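Local coordinates for protein pectate lyase (Bacillus, PDB 3VMV) that probably cleaves pectate (polygalacturonate) by beta-elimination, as a secreted family 1 polysaccharide lyase built on a right-handed parallel beta-helix, at residues Tyr196-Phe201 and Gln305-Thr310; Tyr213-Met218 and Thr296-Pro301; Val156-Lys159 and Tyr164-Val167; Asn220-Asp225 and Ser315-Ser320. All coordinates share one frame; numbering follows the deposited sequence.

Interaction 1 of 4, residues Tyr196-Phe201 and Gln305-Thr310; sequences YHHNYF and QVQSAT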
loop_
_atom_site.group_PDB
_atom_site.type_symbol
_atom_site.label_atom_id
_atom_site.label_comp_id
_atom_site.label_asym_id
_atom_site.label_seq_id
_atom_site.Cartn_x
_atom_site.Cartn_y
_atom_site.Cartn_z
ATOM N N TYR A 196 -4.342 1.184 -6.923
ATOM C CA TYR A 196 -4.993 0.509 -5.816
ATOM C C TYR A 196 -6.313 -0.048 -6.324
ATOM O O TYR A 196 -7.145 0.710 -6.812
ATOM C CB TYR A 196 -5.316 1.487 -4.691
ATOM C CG TYR A 196 -4.143 2.193 -4.066
ATOM C CD1 TYR A 196 -3.568 1.728 -2.900
ATOM C CD2 TYR A 196 -3.622 3.346 -4.630
ATOM C CE1 TYR A 196 -2.483 2.415 -2.326
ATOM C CE2 TYR A 196 -2.532 4.024 -4.046
ATOM C CZ TYR A 196 -1.997 3.534 -2.887
ATOM O OH TYR A 196 -0.910 4.217 -2.342
ATOM N N HIS A 197 -6.520 -1.350 -6.195
ATOM C CA HIS A 197 -7.813 -1.906 -6.587
ATOM C C HIS A 197 -8.243 -3.057 -5.725
ATOM O O HIS A 197 -7.438 -3.835 -5.207
ATOM C CB HIS A 197 -7.828 -2.271 -8.113
ATOM C CG HIS A 197 -7.086 -3.517 -8.465
ATOM N ND1 HIS A 197 -7.692 -4.761 -8.495
ATOM C CD2 HIS A 197 -5.790 -3.723 -8.810
ATOM C CE1 HIS A 197 -6.792 -5.670 -8.850
ATOM N NE2 HIS A 197 -5.630 -5.064 -9.040
ATOM N N HIS A 198 -9.557 -3.152 -5.529
ATOM C CA HIS A 198 -10.154 -4.250 -4.760
ATOM C C HIS A 198 -9.658 -4.368 -3.341
ATOM O O HIS A 198 -9.615 -5.448 -2.792
ATOM C CB HIS A 198 -10.046 -5.576 -5.522
ATOM C CG HIS A 198 -10.904 -5.619 -6.746
ATOM N ND1 HIS A 198 -10.445 -5.249 -7.996
ATOM C CD2 HIS A 198 -12.217 -5.911 -6.891
ATOM C CE1 HIS A 198 -11.432 -5.375 -8.870
ATOM N NE2 HIS A 198 -12.512 -5.786 -8.228
ATOM N N ASN A 199 -9.301 -3.241 -2.742
ATOM C CA ASN A 199 -8.976 -3.269 -1.314
ATOM C C ASN A 199 -10.184 -2.909 -0.472
ATOM O O ASN A 199 -11.094 -2.193 -0.924
ATOM C CB ASN A 199 -7.868 -2.245 -0.990
ATOM C CG ASN A 199 -6.592 -2.490 -1.788
ATOM O OD1 ASN A 199 -5.827 -3.408 -1.509
ATOM N ND2 ASN A 199 -6.381 -1.670 -2.847
ATOM N N TYR A 200 -10.127 -3.337 0.779
ATOM C CA TYR A 200 -11.077 -2.931 1.798
ATOM C C TYR A 200 -10.364 -1.950 2.721
ATOM O O TYR A 200 -9.307 -2.305 3.293
ATOM C CB TYR A 200 -11.422 -4.165 2.610
ATOM C CG TYR A 200 -12.516 -4.051 3.642
ATOM C CD1 TYR A 200 -13.730 -3.408 3.365
ATOM C CD2 TYR A 200 -12.370 -4.648 4.892
ATOM C CE1 TYR A 200 -14.743 -3.364 4.311
ATOM C CE2 TYR A 200 -13.387 -4.586 5.827
ATOM C CZ TYR A 200 -14.557 -3.981 5.528
ATOM O OH TYR A 200 -15.606 -3.927 6.451
ATOM N N PHE A 201 -10.901 -0.732 2.814
ATOM C CA PHE A 201 -10.346 0.322 3.679
ATOM C C PHE A 201 -11.377 0.587 4.754
ATOM O O PHE A 201 -12.381 1.229 4.485
ATOM C CB PHE A 201 -10.122 1.588 2.851
ATOM C CG PHE A 201 -9.122 1.426 1.704
ATOM C CD1 PHE A 201 -7.778 1.111 1.938
ATOM C CD2 PHE A 201 -9.510 1.665 0.391
ATOM C CE1 PHE A 201 -6.878 1.008 0.863
ATOM C CE2 PHE A 201 -8.619 1.625 -0.677
ATOM C CZ PHE A 201 -7.287 1.264 -0.448
ATOM N N GLN A 305 -9.501 -4.436 -16.314
ATOM C CA GLN A 305 -10.906 -4.816 -16.209
ATOM C C GLN A 305 -11.460 -4.190 -14.969
ATOM O O GLN A 305 -10.794 -4.257 -13.905
ATOM C CB GLN A 305 -11.000 -6.337 -16.117
ATOM C CG GLN A 305 -10.622 -7.001 -17.405
ATOM C CD GLN A 305 -11.688 -6.828 -18.456
ATOM O OE1 GLN A 305 -12.880 -7.024 -18.190
ATOM N NE2 GLN A 305 -11.272 -6.451 -19.667
ATOM N N VAL A 306 -12.647 -3.611 -15.081
ATOM C CA VAL A 306 -13.235 -2.893 -13.939
ATOM C C VAL A 306 -14.693 -3.287 -13.763
ATOM O O VAL A 306 -15.477 -3.307 -14.715
ATOM C CB VAL A 306 -13.010 -1.368 -14.076
ATOM C CG1 VAL A 306 -13.651 -0.800 -15.353
ATOM C CG2 VAL A 306 -13.551 -0.630 -12.840
ATOM N N GLN A 307 -15.037 -3.687 -12.542
ATOM C CA GLN A 307 -16.428 -4.020 -12.182
ATOM C C GLN A 307 -17.228 -2.769 -11.850
ATOM O O GLN A 307 -16.677 -1.694 -11.683
ATOM C CB GLN A 307 -16.420 -4.904 -10.938
ATOM C CG GLN A 307 -15.664 -6.212 -11.086
ATOM C CD GLN A 307 -15.737 -6.980 -9.770
ATOM O OE1 GLN A 307 -15.114 -6.596 -8.792
ATOM N NE2 GLN A 307 -16.618 -7.948 -9.710
ATOM N N SER A 308 -18.551 -2.900 -11.730
ATOM C CA SER A 308 -19.295 -1.790 -11.157
ATOM C C SER A 308 -18.902 -1.640 -9.680
ATOM O O SER A 308 -18.323 -2.557 -9.078
ATOM C CB SER A 308 -20.793 -2.064 -11.253
ATOM O OG SER A 308 -21.175 -3.108 -10.356
ATOM N N ALA A 309 -19.217 -0.488 -9.106
ATOM C CA ALA A 309 -18.908 -0.262 -7.690
ATOM C C ALA A 309 -19.586 -1.293 -6.811
ATOM O O ALA A 309 -18.988 -1.742 -5.823
ATOM C CB ALA A 309 -19.335 1.158 -7.280
ATOM N N THR A 310 -20.821 -1.659 -7.110
ATOM C CA THR A 310 -21.515 -2.599 -6.231
ATOM C C THR A 310 -21.027 -4.014 -6.422
ATOM O O THR A 310 -20.970 -4.783 -5.465
ATOM C CB THR A 310 -23.034 -2.518 -6.401
ATOM O OG1 THR A 310 -23.376 -2.739 -7.785
ATOM C CG2 THR A 310 -23.554 -1.136 -5.945
#
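The imidazole of H198 is met at two points of its edge and stacked upon over a face. Q307 OE1 lies close to the ring plane beside NE2, H197 ND1 lies in plane beside ND1, and the ring of W169 stacks on it. The amide of Q307 is turned 34° against the imidazole. H198 NE2 donates to Q307 OE1 at 2.8 Å, nearly straight, with an N-H...O angle of 158°, and reaches the oxygen from somewhat outside the carbonyl plane. Q307 delivers its amide on a chain kept extended beyond CG (chi2 180°), while its NE2 turns to S315 OG on the following helix. At the other nitrogen, H198 ND1 and H197 ND1 are hydrogen-bonded at 2.8 Å, and either may be the donor. With both ring nitrogens engaged, the rotation of the imidazole is fixed. An alanine at H198 would leave Q307 OE1 and H197 ND1 without this partner, and the Q307 amide would probably become freer to turn. H198 sits at the turn between strands 192-197 and 200-202, next to N199, whose bonds to N221, N170 and V167 O belong to the asparagine ladder characteristic of pectate lyase beta-helices.

Interaction 2 of 4, residues Tyr213-Met218 and Thr296-Pro301; sequences YADVHM and TNFTPP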
loop_
_atom_site.group_PDB
_atom_site.type_symbol
_atom_site.label_atom_id
_atom_site.label_comp_id
_atom_site.label_asym_id
_atom_site.label_seq_id
_atom_site.Cartn_x
_atom_site.Cartn_y
_atom_site.Cartn_z
ATOM N N TYR A 213 1.991 14.631 -5.508
ATOM C CA TYR A 213 2.603 14.630 -6.875
ATOM C C TYR A 213 2.226 13.498 -7.813
ATOM O O TYR A 213 2.122 13.715 -9.042
ATOM C CB TYR A 213 4.171 14.657 -6.856
ATOM C CG TYR A 213 4.764 15.767 -6.024
ATOM C CD1 TYR A 213 4.766 17.090 -6.490
ATOM C CD2 TYR A 213 5.270 15.502 -4.763
ATOM C CE1 TYR A 213 5.282 18.137 -5.706
ATOM C CE2 TYR A 213 5.786 16.533 -3.984
ATOM C CZ TYR A 213 5.785 17.837 -4.468
ATOM O OH TYR A 213 6.274 18.858 -3.699
ATOM N N ALA A 214 2.059 12.298 -7.254
ATOM C CA ALA A 214 1.951 11.077 -8.084
ATOM C C ALA A 214 0.663 10.962 -8.905
ATOM O O ALA A 214 -0.368 11.506 -8.518
ATOM C CB ALA A 214 2.057 9.875 -7.204
ATOM N N ASP A 215 0.778 10.254 -10.037
ATOM C CA ASP A 215 -0.397 9.725 -10.745
ATOM C C ASP A 215 -0.775 8.364 -10.151
ATOM O O ASP A 215 0.069 7.431 -10.012
ATOM C CB ASP A 215 -0.073 9.565 -12.229
ATOM C CG ASP A 215 0.095 10.920 -12.949
ATOM O OD1 ASP A 215 -0.405 11.928 -12.437
ATOM O OD2 ASP A 215 0.771 10.954 -14.008
ATOM N N VAL A 216 -2.065 8.257 -9.812
ATOM C CA VAL A 216 -2.610 7.119 -9.084
ATOM C C VAL A 216 -3.972 6.738 -9.662
ATOM O O VAL A 216 -4.761 7.620 -10.005
ATOM C CB VAL A 216 -2.765 7.497 -7.607
ATOM C CG1 VAL A 216 -3.423 6.396 -6.830
ATOM C CG2 VAL A 216 -1.405 7.863 -7.018
ATOM N N HIS A 217 -4.240 5.442 -9.795
ATOM C CA HIS A 217 -5.565 4.940 -10.174
ATOM C C HIS A 217 -6.114 4.146 -9.001
ATOM O O HIS A 217 -5.447 3.229 -8.536
ATOM C CB HIS A 217 -5.390 4.068 -11.405
ATOM C CG HIS A 217 -6.651 3.507 -12.005
ATOM N ND1 HIS A 217 -6.607 2.366 -12.777
ATOM C CD2 HIS A 217 -7.939 3.916 -11.994
ATOM C CE1 HIS A 217 -7.824 2.111 -13.242
ATOM N NE2 HIS A 217 -8.655 3.022 -12.770
ATOM N N MET A 218 -7.301 4.506 -8.527
ATOM C CA MET A 218 -8.000 3.725 -7.515
ATOM C C MET A 218 -9.318 3.248 -8.094
ATOM O O MET A 218 -10.181 4.090 -8.419
ATOM C CB MET A 218 -8.274 4.568 -6.285
ATOM C CG MET A 218 -7.020 5.236 -5.755
ATOM S SD MET A 218 -7.264 5.952 -4.103
ATOM C CE MET A 218 -7.226 4.513 -3.039
ATOM N N THR A 296 -9.550 16.776 -13.186
ATOM C CA THR A 296 -8.611 16.358 -14.217
ATOM C C THR A 296 -9.282 15.288 -15.077
ATOM O O THR A 296 -10.209 14.608 -14.595
ATOM C CB THR A 296 -7.258 15.820 -13.627
ATOM O OG1 THR A 296 -6.402 15.397 -14.703
ATOM C CG2 THR A 296 -7.432 14.627 -12.660
ATOM N N ASN A 297 -8.802 15.157 -16.322
ATOM C CA ASN A 297 -9.217 14.077 -17.219
ATOM C C ASN A 297 -8.277 12.873 -17.144
ATOM O O ASN A 297 -8.445 11.910 -17.913
ATOM C CB ASN A 297 -9.224 14.554 -18.671
ATOM C CG ASN A 297 -10.179 15.685 -18.913
ATOM O OD1 ASN A 297 -9.809 16.722 -19.489
ATOM N ND2 ASN A 297 -11.417 15.501 -18.486
ATOM N N PHE A 298 -7.290 12.919 -16.242
ATOM C CA PHE A 298 -6.309 11.829 -16.100
ATOM C C PHE A 298 -6.953 10.434 -16.071
ATOM O O PHE A 298 -7.845 10.155 -15.251
ATOM C CB PHE A 298 -5.463 12.006 -14.841
ATOM C CG PHE A 298 -4.590 10.820 -14.557
ATOM C CD1 PHE A 298 -3.497 10.531 -15.340
ATOM C CD2 PHE A 298 -4.943 9.946 -13.542
ATOM C CE1 PHE A 298 -2.712 9.391 -15.081
ATOM C CE2 PHE A 298 -4.176 8.823 -13.282
ATOM C CZ PHE A 298 -3.061 8.537 -14.054
ATOM N N THR A 299 -6.480 9.580 -16.990
ATOM C CA THR A 299 -6.757 8.139 -17.043
ATOM C C THR A 299 -5.394 7.433 -17.195
ATOM O O THR A 299 -4.497 7.940 -17.885
ATOM C CB THR A 299 -7.616 7.920 -18.319
ATOM O OG1 THR A 299 -8.854 8.648 -18.169
ATOM C CG2 THR A 299 -7.936 6.500 -18.548
ATOM N N PRO A 300 -5.224 6.247 -16.569
ATOM C CA PRO A 300 -3.916 5.607 -16.583
ATOM C C PRO A 300 -3.643 4.925 -17.928
ATOM O O PRO A 300 -4.553 4.555 -18.682
ATOM C CB PRO A 300 -4.022 4.562 -15.457
ATOM C CG PRO A 300 -5.525 4.192 -15.465
ATOM C CD PRO A 300 -6.205 5.500 -15.756
ATOM N N PRO A 301 -2.374 4.755 -18.226
ATOM C CA PRO A 301 -1.920 4.268 -19.528
ATOM C C PRO A 301 -1.893 2.768 -19.680
ATOM O O PRO A 301 -1.009 2.289 -20.369
ATOM C CB PRO A 301 -0.500 4.822 -19.603
ATOM C CG PRO A 301 -0.044 4.823 -18.180
ATOM C CD PRO A 301 -1.254 5.176 -17.367
#
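D215 and F298 meet with their flat groups stacked, carboxylate and phenyl planes 27° apart, so that OD1 stands over one face of the ring. The aliphatic part of the aspartate takes the closest contact, CB of D215 lying 3.6 Å from CZ of F298. Over the opposite face of the phenyl lies the backbone N of P300, which leaves the ring held between strand and loop. At its edge the same ring approaches the main chain, F298 CE2 coming to 3.5 Å from V216 O. F298 reaches the strand because its CG stands anti to the backbone N (chi1 172°).

Two residues along the strand, H217 turns a ring face to the loop. P300 CG sits above the imidazole in a CH-pi contact, 3.7 Å from the centroid of the H217 ring and 25° off its normal. The methylene leans toward the rim, where it is 3.4 Å from H217 ND1. That nitrogen is hydrogen-bonded to Y302, and NE2 to E242, which together fix the rotation of the ring under the proline. The D215 carboxylate has its own mate in R238, a salt bridge through OD1. Within the loop, T296 OG1 accepts from F298 N at 3.0 Å, an ST turn that braces the chain just where the phenylalanine departs.

D215 and H217 face the loop while V216 points away from it, packing on Y196. Strand 215-219 lies between parallel strands 192-197 and 238-242, and loop 296-301 runs over its outer surface, with P300 also touching F240.

Interaction 3 of 4, residues Val156-Lys159 and Tyr164-Val167; sequences VDMK and YITV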
loop_
_atom_site.group_PDB
_atom_site.type_symbol
_atom_site.label_atom_id
_atom_site.label_comp_id
_atom_site.label_asym_id
_atom_site.label_seq_id
_atom_site.Cartn_x
_atom_site.Cartn_y
_atom_site.Cartn_z
ATOM N N VAL A 156 0.740 1.086 4.561
ATOM C CA VAL A 156 1.588 0.933 3.368
ATOM C C VAL A 156 1.982 2.293 2.870
ATOM O O VAL A 156 1.108 3.103 2.478
ATOM C CB VAL A 156 0.907 0.172 2.194
ATOM C CG1 VAL A 156 1.791 0.253 0.915
ATOM C CG2 VAL A 156 0.649 -1.304 2.589
ATOM N N ASP A 157 3.284 2.614 2.964
ATOM C CA ASP A 157 3.786 3.931 2.582
ATOM C C ASP A 157 4.759 3.798 1.441
ATOM O O ASP A 157 5.584 2.882 1.424
ATOM C CB ASP A 157 4.515 4.645 3.732
ATOM C CG ASP A 157 3.594 5.086 4.863
ATOM O OD1 ASP A 157 2.364 5.124 4.704
ATOM O OD2 ASP A 157 4.130 5.410 5.972
ATOM N N MET A 158 4.681 4.734 0.495
ATOM C CA MET A 158 5.587 4.764 -0.657
ATOM C C MET A 158 6.281 6.100 -0.696
ATOM O O MET A 158 5.629 7.152 -0.540
ATOM C CB MET A 158 4.765 4.541 -1.946
ATOM C CG MET A 158 4.018 3.182 -1.868
ATOM S SD MET A 158 2.906 3.143 -3.257
ATOM C CE MET A 158 1.869 1.762 -2.691
ATOM N N LYS A 159 7.589 6.063 -0.913
ATOM C CA LYS A 159 8.419 7.261 -0.824
ATOM C C LYS A 159 9.560 7.204 -1.820
ATOM O O LYS A 159 9.917 6.123 -2.332
ATOM C CB LYS A 159 9.069 7.351 0.582
ATOM C CG LYS A 159 8.082 7.314 1.750
ATOM C CD LYS A 159 8.821 7.329 3.117
ATOM C CE LYS A 159 7.828 7.201 4.284
ATOM N NZ LYS A 159 8.559 7.109 5.600
ATOM N N TYR A 164 5.627 2.197 -10.257
ATOM C CA TYR A 164 5.082 0.977 -10.867
ATOM C C TYR A 164 4.676 -0.009 -9.783
ATOM O O TYR A 164 5.253 -1.097 -9.644
ATOM C CB TYR A 164 6.065 0.328 -11.902
ATOM C CG TYR A 164 6.380 1.217 -13.088
ATOM C CD1 TYR A 164 5.434 1.461 -14.062
ATOM C CD2 TYR A 164 7.643 1.804 -13.222
ATOM C CE1 TYR A 164 5.719 2.293 -15.135
ATOM C CE2 TYR A 164 7.942 2.616 -14.292
ATOM C CZ TYR A 164 6.970 2.849 -15.231
ATOM O OH TYR A 164 7.246 3.659 -16.301
ATOM N N ILE A 165 3.674 0.377 -8.994
ATOM C CA ILE A 165 3.312 -0.360 -7.787
ATOM C C ILE A 165 1.821 -0.653 -7.856
ATOM O O ILE A 165 1.047 0.249 -8.220
ATOM C CB ILE A 165 3.612 0.487 -6.560
ATOM C CG1 ILE A 165 5.058 0.995 -6.645
ATOM C CG2 ILE A 165 3.322 -0.314 -5.263
ATOM C CD1 ILE A 165 5.498 1.857 -5.523
ATOM N N THR A 166 1.428 -1.898 -7.561
ATOM C CA THR A 166 0.006 -2.249 -7.473
ATOM C C THR A 166 -0.299 -2.806 -6.108
ATOM O O THR A 166 0.392 -3.715 -5.654
ATOM C CB THR A 166 -0.374 -3.260 -8.537
ATOM O OG1 THR A 166 -0.326 -2.639 -9.824
ATOM C CG2 THR A 166 -1.814 -3.766 -8.337
ATOM N N VAL A 167 -1.334 -2.259 -5.488
ATOM C CA VAL A 167 -1.796 -2.639 -4.171
ATOM C C VAL A 167 -3.220 -3.152 -4.392
ATOM O O VAL A 167 -4.127 -2.358 -4.696
ATOM C CB VAL A 167 -1.828 -1.399 -3.294
ATOM C CG1 VAL A 167 -2.409 -1.681 -1.890
ATOM C CG2 VAL A 167 -0.390 -0.837 -3.179
#
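M158 reaches across to I165 and V167 with its thioether, atom by atom. From CB the chain sets off with CG beside the backbone N (chi1 -58°) and stays extended from there, which carries sulfur and methyl toward strand 165-175. CG is the first atom to approach, 4.2 Å from I165 CD1. SD comes closer, lying 3.7 Å from I165 CD1 and touching CG2 of the same residue more loosely. The terminal CE enters between two branched side chains: it is 3.6 Å from I165 CG2 and 3.5 Å from V167 CG2. The latter pair is slightly tighter than ordinary van der Waals contact. M158 runs past both partners in the opposite sense to theirs, so they meet flank to flank. V125 and I194, on strands 123-126 and 192-197, add to the surroundings of M158 and I165. An alanine in place of M158 would remove everything beyond CB and would probably open a gap beside I165 CG2 and V167 CG2 in the middle of the beta-helix. All the touching groups are apolar and buried, so the contact rests on dispersion and on the exclusion of water, and fit of shape, not direction of bonding, places the methionine.

Interaction 4 of 4, residues Asn220-Asp225 and Ser315-Ser320; sequences NNYFKD and SVEQHS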
loop_
_atom_site.group_PDB
_atom_site.type_symbol
_atom_site.label_atom_id
_atom_site.label_comp_id
_atom_site.label_asym_id
_atom_site.label_seq_id
_atom_site.Cartn_x
_atom_site.Cartn_y
_atom_site.Cartn_z
ATOM N N ASN A 220 -12.531 0.114 -7.813
ATOM C CA ASN A 220 -13.140 -1.084 -7.239
ATOM C C ASN A 220 -12.684 -1.348 -5.818
ATOM O O ASN A 220 -12.683 -2.503 -5.407
ATOM C CB ASN A 220 -12.889 -2.336 -8.108
ATOM C CG ASN A 220 -13.715 -2.337 -9.408
ATOM O OD1 ASN A 220 -14.668 -1.509 -9.629
ATOM N ND2 ASN A 220 -13.365 -3.238 -10.273
ATOM N N ASN A 221 -12.352 -0.285 -5.086
ATOM C CA ASN A 221 -12.123 -0.437 -3.630
ATOM C C ASN A 221 -13.404 -0.175 -2.840
ATOM O O ASN A 221 -14.350 0.457 -3.367
ATOM C CB ASN A 221 -11.040 0.530 -3.141
ATOM C CG ASN A 221 -9.757 0.412 -3.925
ATOM O OD1 ASN A 221 -8.953 -0.517 -3.727
ATOM N ND2 ASN A 221 -9.551 1.352 -4.845
ATOM N N TYR A 222 -13.430 -0.668 -1.595
ATOM C CA TYR A 222 -14.542 -0.508 -0.669
ATOM C C TYR A 222 -14.015 0.258 0.520
ATOM O O TYR A 222 -13.198 -0.274 1.258
ATOM C CB TYR A 222 -15.047 -1.902 -0.271
ATOM C CG TYR A 222 -16.215 -2.006 0.685
ATOM C CD1 TYR A 222 -16.939 -0.892 1.065
ATOM C CD2 TYR A 222 -16.629 -3.248 1.119
ATOM C CE1 TYR A 222 -18.027 -1.054 1.960
ATOM C CE2 TYR A 222 -17.697 -3.401 1.998
ATOM C CZ TYR A 222 -18.394 -2.302 2.379
ATOM O OH TYR A 222 -19.453 -2.502 3.222
ATOM N N PHE A 223 -14.433 1.519 0.617
ATOM C CA PHE A 223 -14.055 2.428 1.717
ATOM C C PHE A 223 -15.211 2.447 2.702
ATOM O O PHE A 223 -16.373 2.654 2.291
ATOM C CB PHE A 223 -13.901 3.837 1.184
ATOM C CG PHE A 223 -12.766 4.069 0.181
ATOM C CD1 PHE A 223 -11.623 4.752 0.579
ATOM C CD2 PHE A 223 -12.884 3.677 -1.154
ATOM C CE1 PHE A 223 -10.628 5.107 -0.324
ATOM C CE2 PHE A 223 -11.895 4.002 -2.080
ATOM C CZ PHE A 223 -10.733 4.706 -1.664
ATOM N N LYS A 224 -14.941 2.269 4.004
ATOM C CA LYS A 224 -16.016 2.168 4.990
ATOM C C LYS A 224 -15.555 2.754 6.302
ATOM O O LYS A 224 -14.457 2.434 6.784
ATOM C CB LYS A 224 -16.374 0.694 5.211
ATOM C CG LYS A 224 -17.547 0.478 6.144
ATOM C CD LYS A 224 -17.929 -1.014 6.140
ATOM C CE LYS A 224 -19.240 -1.235 6.872
ATOM N NZ LYS A 224 -19.163 -0.801 8.281
ATOM N N ASP A 225 -16.406 3.592 6.891
ATOM C CA ASP A 225 -16.170 4.053 8.270
ATOM C C ASP A 225 -14.811 4.716 8.384
ATOM O O ASP A 225 -13.953 4.339 9.181
ATOM C CB ASP A 225 -16.348 2.904 9.258
ATOM C CG ASP A 225 -17.807 2.439 9.369
ATOM O OD1 ASP A 225 -18.736 3.161 8.937
ATOM O OD2 ASP A 225 -18.023 1.365 9.953
ATOM N N SER A 315 -17.232 -8.342 -4.231
ATOM C CA SER A 315 -15.987 -9.091 -4.473
ATOM C C SER A 315 -14.969 -8.844 -3.371
ATOM O O SER A 315 -14.295 -9.787 -2.940
ATOM C CB SER A 315 -15.386 -8.743 -5.832
ATOM O OG SER A 315 -16.224 -9.265 -6.869
ATOM N N VAL A 316 -14.848 -7.599 -2.938
ATOM C CA VAL A 316 -13.900 -7.243 -1.877
ATOM C C VAL A 316 -14.327 -7.909 -0.577
ATOM O O VAL A 316 -13.482 -8.476 0.134
ATOM C CB VAL A 316 -13.837 -5.725 -1.732
ATOM C CG1 VAL A 316 -13.020 -5.334 -0.460
ATOM C CG2 VAL A 316 -13.145 -5.127 -2.980
ATOM N N GLU A 317 -15.627 -7.875 -0.272
ATOM C CA GLU A 317 -16.092 -8.526 0.940
ATOM C C GLU A 317 -15.677 -10.007 0.968
ATOM O O GLU A 317 -15.306 -10.565 2.022
ATOM C CB GLU A 317 -17.623 -8.408 1.056
ATOM C CG GLU A 317 -18.085 -7.006 1.390
ATOM C CD GLU A 317 -19.599 -6.811 1.216
ATOM O OE1 GLU A 317 -20.252 -7.574 0.466
ATOM O OE2 GLU A 317 -20.140 -5.879 1.826
ATOM N N GLN A 318 -15.766 -10.651 -0.187
ATOM C CA GLN A 318 -15.576 -12.095 -0.254
ATOM C C GLN A 318 -14.160 -12.516 -0.448
ATOM O O GLN A 318 -13.771 -13.616 0.051
ATOM C CB GLN A 318 -16.441 -12.681 -1.363
ATOM C CG GLN A 318 -17.919 -12.410 -1.094
ATOM C CD GLN A 318 -18.793 -12.803 -2.253
ATOM O OE1 GLN A 318 -19.704 -12.065 -2.633
ATOM N NE2 GLN A 318 -18.535 -13.985 -2.815
ATOM N N HIS A 319 -13.366 -11.716 -1.148
ATOM C CA HIS A 319 -12.100 -12.245 -1.633
ATOM C C HIS A 319 -10.866 -11.440 -1.266
ATOM O O HIS A 319 -9.733 -11.849 -1.609
ATOM C CB HIS A 319 -12.131 -12.439 -3.144
ATOM C CG HIS A 319 -13.239 -13.318 -3.610
ATOM N ND1 HIS A 319 -13.297 -14.666 -3.327
ATOM C CD2 HIS A 319 -14.352 -13.030 -4.327
ATOM C CE1 HIS A 319 -14.390 -15.175 -3.869
ATOM N NE2 HIS A 319 -15.046 -14.204 -4.481
ATOM N N SER A 320 -11.058 -10.318 -0.569
ATOM C CA SER A 320 -9.880 -9.594 -0.076
ATOM C C SER A 320 -9.247 -10.288 1.136
ATOM O O SER A 320 -9.877 -11.065 1.830
ATOM C CB SER A 320 -10.217 -8.119 0.206
ATOM O OG SER A 320 -11.131 -8.000 1.283
HETATM O O HOH W 1 -20.026 -4.864 4.241
#
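Y222, on strand 222-226 of the parallel beta-helix, packs against V316 and E317 of the C-terminal helix 309-319, which lies along the outside of the solenoid.

The apolar part of the contact belongs to V316. Its CG1 lies at the edge of the phenol ring, near the ring plane, and is 4.0 Å from Y222 CB. The other methyl, CG2, rests 3.6 Å from the backbone oxygen of N220, at the turn leading into the strand. With CG anti to the backbone N (chi1 -180°), the Y222 ring extends across the helix, past V316 to E317.

The second kind of contact is polar and lies farther out. E317 brings CG and its carboxylate over to the phenol, carboxylate and ring planes 64° apart, with OE2 3.5 Å from Y222 CE2. A water lying in the plane of the tyrosine ring joins the two ends: it donates to E317 OE2 at 2.6 Å and is hydrogen-bonded to Y222 OH at the same distance. K313, one helical turn earlier, forms a salt bridge with E317 OE2, and this would probably steady the carboxylate beside the tyrosine.

Bonds inside each segment complete the arrangement. K224 and D225 form a salt bridge, NZ to OD2 at 3.0 Å, the ammonium coming from above the carboxylate plane. At the end of the helix, V316 O is gripped twice by S320, by N at 3.1 Å and by OG at 2.7 Å, the two donors arriving from opposite faces of the carbonyl plane.

Overall arrangement
Along the chain interaction 3 comes first and closes before the others open; interaction 2 lies wholly within the span of interaction 1, while interaction 4 alternates with both. Interactions 1 and 4 are neighbours, their centres about 7 Å apart, and share helix 309-319; strands 200-202 and 222-226 pair beneath them. Centres of interactions 1 and 2 are about 16 Å apart, joined through paired strands 192-197 and 215-219. The centre of interaction 3 lies about 5 Å from the centre of the chain, in the core, whereas the other three lie nearer the surface. The C-terminal segment thus wraps the outside of coils whose interior is packed with apolar side chains.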